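Local coordinates for ribosome biogenesis GTPase A (Thermotoga maritima, PDB 3CNL), which binds GTP, acts as a GTPase and is probably required for a late step in assembly of the 50S ribosomal subunit, at residues A[23-28]-A[103-108]. Numbering follows the deposited sequence.
With GNP (phosphoaminophosphonic acid-guanylate ester), chain B.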
loop_
_atom_site.group_PDB
_atom_site.type_symbol
_atom_site.label_atom_id
_atom_site.label_comp_id
_atom_site.label_asym_id
_atom_site.label_seq_id
_atom_site.Cartn_x
_atom_site.Cartn_y
_atom_site.Cartn_z
ATOM N N ASN A 23 20.824 6.667 -4.832
ATOM C CA ASN A 23 20.748 6.851 -6.270
ATOM C C ASN A 23 19.619 6.023 -6.889
ATOM O O ASN A 23 19.352 6.134 -8.080
ATOM C CB ASN A 23 22.112 6.546 -6.941
ATOM C CG ASN A 23 22.572 5.096 -6.761
ATOM O OD1 ASN A 23 21.766 4.175 -6.602
ATOM N ND2 ASN A 23 23.890 4.891 -6.802
ATOM N N THR A 24 18.973 5.205 -6.054
ATOM C CA THR A 24 17.890 4.318 -6.454
ATOM C C THR A 24 16.761 4.357 -5.401
ATOM O O THR A 24 17.025 4.461 -4.201
ATOM C CB THR A 24 18.434 2.868 -6.623
ATOM O OG1 THR A 24 19.537 2.887 -7.540
ATOM C CG2 THR A 24 17.353 1.874 -7.123
ATOM N N VAL A 25 15.519 4.256 -5.881
ATOM C CA VAL A 25 14.295 4.296 -5.078
ATOM C C VAL A 25 13.379 3.132 -5.476
ATOM O O VAL A 25 13.030 2.987 -6.658
ATOM C CB VAL A 25 13.495 5.626 -5.337
ATOM C CG1 VAL A 25 12.118 5.591 -4.668
ATOM C CG2 VAL A 25 14.274 6.826 -4.827
ATOM N N VAL A 26 13.007 2.323 -4.479
ATOM C CA VAL A 26 11.963 1.304 -4.625
ATOM C C VAL A 26 10.685 1.857 -3.982
ATOM O O VAL A 26 10.593 2.038 -2.750
ATOM C CB VAL A 26 12.377 -0.041 -3.987
ATOM C CG1 VAL A 26 11.238 -1.076 -4.098
ATOM C CG2 VAL A 26 13.659 -0.582 -4.645
ATOM N N GLU A 27 9.732 2.184 -4.843
ATOM C CA GLU A 27 8.442 2.698 -4.412
ATOM C C GLU A 27 7.505 1.513 -4.150
ATOM O O GLU A 27 7.084 0.801 -5.072
ATOM C CB GLU A 27 7.908 3.652 -5.477
ATOM C CG GLU A 27 6.660 4.415 -5.110
ATOM C CD GLU A 27 6.116 5.190 -6.300
ATOM O OE1 GLU A 27 5.389 6.163 -6.088
ATOM O OE2 GLU A 27 6.398 4.814 -7.465
ATOM N N VAL A 28 7.211 1.296 -2.875
ATOM C CA VAL A 28 6.363 0.186 -2.457
ATOM C C VAL A 28 4.885 0.631 -2.431
ATOM O O VAL A 28 4.451 1.390 -1.542
ATOM C CB VAL A 28 6.835 -0.425 -1.121
ATOM C CG1 VAL A 28 5.930 -1.628 -0.690
ATOM C CG2 VAL A 28 8.310 -0.853 -1.201
ATOM N N LEU A 103 16.891 3.461 -1.464
ATOM C CA LEU A 103 15.888 3.811 -0.454
ATOM C C LEU A 103 14.580 3.102 -0.793
ATOM O O LEU A 103 14.075 3.174 -1.918
ATOM C CB LEU A 103 15.655 5.329 -0.379
ATOM C CG LEU A 103 14.493 5.840 0.503
ATOM C CD1 LEU A 103 14.762 5.698 2.003
ATOM C CD2 LEU A 103 14.108 7.295 0.194
ATOM N N ILE A 104 14.046 2.403 0.196
ATOM C CA ILE A 104 12.692 1.868 0.122
ATOM C C ILE A 104 11.732 2.963 0.614
ATOM O O ILE A 104 11.894 3.463 1.728
ATOM C CB ILE A 104 12.555 0.618 1.042
ATOM C CG1 ILE A 104 13.572 -0.467 0.674
ATOM C CG2 ILE A 104 11.108 0.042 1.030
ATOM C CD1 ILE A 104 13.582 -0.870 -0.802
ATOM N N VAL A 105 10.725 3.320 -0.189
ATOM C CA VAL A 105 9.782 4.372 0.202
ATOM C C VAL A 105 8.311 4.024 -0.133
ATOM O O VAL A 105 8.036 3.222 -1.029
ATOM C CB VAL A 105 10.150 5.731 -0.451
ATOM C CG1 VAL A 105 9.786 5.738 -1.933
ATOM C CG2 VAL A 105 9.423 6.861 0.244
ATOM N N GLY A 106 7.371 4.651 0.573
ATOM C CA GLY A 106 5.941 4.431 0.287
ATOM C C GLY A 106 5.024 5.020 1.343
ATOM O O GLY A 106 5.482 5.480 2.402
ATOM N N VAL A 107 3.721 4.997 1.073
ATOM C CA VAL A 107 2.766 5.494 2.079
ATOM C C VAL A 107 2.671 4.423 3.152
ATOM O O VAL A 107 3.173 3.335 2.942
ATOM C CB VAL A 107 1.393 5.797 1.467
ATOM C CG1 VAL A 107 1.521 6.856 0.351
ATOM C CG2 VAL A 107 0.716 4.483 0.954
ATOM N N PRO A 108 2.046 4.729 4.306
ATOM C CA PRO A 108 1.943 3.739 5.361
ATOM C C PRO A 108 1.290 2.427 4.921
ATOM O O PRO A 108 0.391 2.437 4.069
ATOM C CB PRO A 108 1.061 4.443 6.399
ATOM C CG PRO A 108 1.286 5.905 6.171
ATOM C CD PRO A 108 1.441 6.025 4.694
HETATM P PG GNP B . 4.303 1.390 7.879
HETATM O O1G GNP B . 5.199 2.308 7.080
HETATM O O2G GNP B . 2.884 1.918 7.983
HETATM O O3G GNP B . 4.976 1.106 9.216
HETATM N N3B GNP B . 4.103 -0.091 7.350
HETATM P PB GNP B . 4.961 -0.880 6.289
HETATM O O1B GNP B . 4.870 -0.212 4.956
HETATM O O2B GNP B . 6.338 -1.056 6.841
HETATM O O3A GNP B . 4.279 -2.259 6.186
HETATM P PA GNP B . 4.554 -3.581 6.966
HETATM O O1A GNP B . 5.649 -4.339 6.339
HETATM O O2A GNP B . 4.648 -3.367 8.419
HETATM O "O5'" GNP B . 3.273 -4.417 6.674
HETATM C "C5'" GNP B . 1.954 -3.942 6.981
HETATM C "C4'" GNP B . 1.020 -5.147 7.036
HETATM O "O4'" GNP B . 0.900 -5.787 5.732
HETATM C "C3'" GNP B . 1.428 -6.273 7.970
HETATM O "O3'" GNP B . 0.249 -6.831 8.533
HETATM C "C2'" GNP B . 2.080 -7.268 7.024
HETATM O "O2'" GNP B . 2.029 -8.569 7.560
HETATM C "C1'" GNP B . 1.191 -7.163 5.790
HETATM N N9 GNP B . 1.851 -7.473 4.525
HETATM C C8 GNP B . 3.072 -6.988 4.101
HETATM N N7 GNP B . 3.397 -7.413 2.903
HETATM C C5 GNP B . 2.316 -8.239 2.529
HETATM C C6 GNP B . 2.073 -8.984 1.342
HETATM O O6 GNP B . 2.795 -9.091 0.335
HETATM N N1 GNP B . 0.841 -9.663 1.381
HETATM C C2 GNP B . -0.051 -9.626 2.441
HETATM N N2 GNP B . -1.190 -10.340 2.318
HETATM N N3 GNP B . 0.155 -8.929 3.545
HETATM C C4 GNP B . 1.355 -8.271 3.522
HETATM O O HOH W 1 3.473 3.878 -1.495
#
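I104 has CG1 anti to its carbonyl carbon (chi1 -57°) while its CG2 lies anti to the backbone N, and this splits its two branches between two valines of strand 24-28. On the longer branch, chi2 (-52°) turns CD1 to 3.5 Å from CB of V26, the two side chains lying side by side and pointing the same way; the shorter branch brings CG2 to 3.7 Å from CG2 of V28. On the other face of the sheet V105 holds CG1 between its backbone N and carbonyl carbon (chi1 75°), where it meets CG1 of V25 at 3.6 Å. Between these two layers runs a parallel beta ladder: L103 N donates to T24 O, V26 N to L103 O, V105 N to V26 O (2.9 Å) and V28 N to V105 O (2.8 Å). Where direct backbone pairing stops, a water bridges V28 O (2.7 Å) to V107 N (2.8 Å). V28 O also accepts a bond from T110 OG1, tying this strand to the P-loop (Walker A), whose first glycine is probably G106 and where P108 lines the GNP pocket. The pair exemplifies how a P-loop GTPase sets its P-loop strand beside a parallel neighbour; in this circularly permuted enzyme, strand 101-106 follows 24-30 and 48-54 in sequence. Strands 48-54 and 147-154 flank the pair, while helix 112-120 packs over the I104 and V28 face through K112, I115 and I116.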